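Local coordinates for 3-hydroxyacyl-CoA dehydrogenase (Burkholderia thailandensis, PDB 4XGN), which catalyses the NAD-dependent oxidation of 3-hydroxyacyl-CoA to 3-ketoacyl-CoA as a member of the short-chain dehydrogenase family, at the interface of chains A and B. Coordinates in Å, arbitrary orientation; residue numbers count along the deposited sequence, not the author numbering. Chains: chain A/B, 3-hydroxyacyl-CoA dehydrogenase.

The interface of chains A and B. Residues chain A 230, 233-234, 251; chain B 237, 241-242, 244.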
loop_
_atom_site.group_PDB
_atom_site.type_symbol
_atom_site.label_atom_id
_atom_site.label_comp_id
_atom_site.label_asym_id
_atom_site.label_seq_id
_atom_site.Cartn_x
_atom_site.Cartn_y
_atom_site.Cartn_z
ATOM N N GLU A 230 -10.424 15.672 16.695
ATOM C CA GLU A 230 -9.125 15.177 16.236
ATOM C C GLU A 230 -9.134 14.931 14.737
ATOM O O GLU A 230 -8.108 15.109 14.067
ATOM C CB GLU A 230 -8.749 13.935 17.025
ATOM C CG GLU A 230 -8.506 14.309 18.483
ATOM C CD GLU A 230 -8.480 13.160 19.466
ATOM O OE1 GLU A 230 -9.133 12.103 19.290
ATOM O OE2 GLU A 230 -7.785 13.353 20.505
ATOM N N MET A 233 -8.944 18.474 13.386
ATOM C CA MET A 233 -7.598 19.005 13.436
ATOM C C MET A 233 -6.805 18.607 12.200
ATOM O O MET A 233 -6.051 19.431 11.656
ATOM C CB MET A 233 -6.830 18.445 14.644
ATOM C CG MET A 233 -7.156 19.004 16.018
ATOM S SD MET A 233 -6.234 17.962 17.211
ATOM C CE MET A 233 -4.619 18.222 16.540
ATOM N N LEU A 234 -6.956 17.335 11.768
ATOM C CA LEU A 234 -6.256 16.900 10.582
ATOM C C LEU A 234 -6.800 17.563 9.328
ATOM O O LEU A 234 -6.048 17.907 8.416
ATOM C CB LEU A 234 -6.296 15.372 10.446
ATOM C CG LEU A 234 -5.492 14.753 9.290
ATOM C CD1 LEU A 234 -4.054 15.184 9.270
ATOM C CD2 LEU A 234 -5.669 13.249 9.345
ATOM N N LEU A 251 -5.930 7.800 10.290
ATOM C CA LEU A 251 -6.011 8.513 11.564
ATOM C C LEU A 251 -6.697 7.533 12.515
ATOM O O LEU A 251 -7.916 7.469 12.585
ATOM C CB LEU A 251 -6.840 9.794 11.436
ATOM C CG LEU A 251 -7.016 10.646 12.692
ATOM C CD1 LEU A 251 -5.677 11.260 13.092
ATOM C CD2 LEU A 251 -8.057 11.724 12.429
ATOM N N GLN B 237 1.778 18.985 13.405
ATOM C CA GLN B 237 0.461 18.311 13.473
ATOM C C GLN B 237 0.541 16.944 14.094
ATOM O O GLN B 237 -0.331 16.559 14.874
ATOM C CB GLN B 237 -0.196 18.230 12.095
ATOM C CG GLN B 237 -1.472 17.381 11.996
ATOM C CD GLN B 237 -2.715 17.862 12.708
ATOM O OE1 GLN B 237 -3.673 17.099 12.811
ATOM N NE2 GLN B 237 -2.725 19.102 13.213
ATOM N N ASN B 241 -1.658 16.035 17.235
ATOM C CA ASN B 241 -2.829 15.171 17.019
ATOM C C ASN B 241 -2.717 13.828 17.740
ATOM O O ASN B 241 -2.003 12.953 17.278
ATOM C CB ASN B 241 -3.079 14.971 15.527
ATOM C CG ASN B 241 -4.487 14.465 15.255
ATOM O OD1 ASN B 241 -5.018 13.641 16.034
ATOM N ND2 ASN B 241 -5.126 15.002 14.201
ATOM N N PRO B 242 -3.475 13.638 18.840
ATOM C CA PRO B 242 -3.351 12.410 19.620
ATOM C C PRO B 242 -3.733 11.114 18.908
ATOM O O PRO B 242 -3.297 10.067 19.330
ATOM C CB PRO B 242 -4.269 12.663 20.814
ATOM C CG PRO B 242 -4.262 14.103 20.939
ATOM C CD PRO B 242 -4.403 14.558 19.501
ATOM N N LEU B 244 -2.817 10.369 15.667
ATOM C CA LEU B 244 -1.898 9.944 14.601
ATOM C C LEU B 244 -0.857 8.977 15.157
ATOM O O LEU B 244 -0.010 9.384 15.937
ATOM C CB LEU B 244 -1.214 11.123 13.937
ATOM C CG LEU B 244 -2.064 11.956 12.955
ATOM C CD1 LEU B 244 -1.392 13.258 12.603
ATOM C CD2 LEU B 244 -2.348 11.203 11.659
#
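B:Asn241, in the loop just beyond helix 228-240 of its own chain, reaches across to the same helix of chain A and gives its amide nitrogen ND2 to the backbone carbonyl O of A:Glu230, at 3.0 Å. The bond is somewhat bent, 152° at the hydrogen, and the acceptor lies a little out of the asparagine amide plane. ND2 of B:Asn241 also donates to the side-chain carbonyl OE1 of B:Gln237 (2.9 Å), a straighter bond whose acceptor lies in that plane. Two acceptors, one from each chain, therefore fix the rotation of the amide. The glutamine is bent at chi2 (68°), which brings its amide end over the backbone between A:Met233 and A:Leu234; OE1 rests 3.4 Å from CA of A:Leu234, a packing contact.

The close packing centres on this asparagine. A:Met233 runs antiparallel alongside it, its chain turned at chi3 (57°) to bring the terminal methyl CE within 3.6 Å of CA of B:Asn241. Beside the amide of B:Asn241, A:Leu251 from strand 248-251 sends CD1 towards B:Leu244, meeting its CD2 at 3.6 Å, a small apolar contact.

Towards A:Glu230 the fit is looser. Its extended side chain lies roughly perpendicular to B:Pro242, and the carboxylate meets the ring by van der Waals contact, with little surface hidden. The interface is two-fold symmetric, so this patch recurs with the chains exchanged; it probably helps to build the tetramer present in the deposited assembly. At the loose end, carboxylate oxygen OE2 of A:Glu230 lies 3.6 Å from ring carbon CG of B:Pro242.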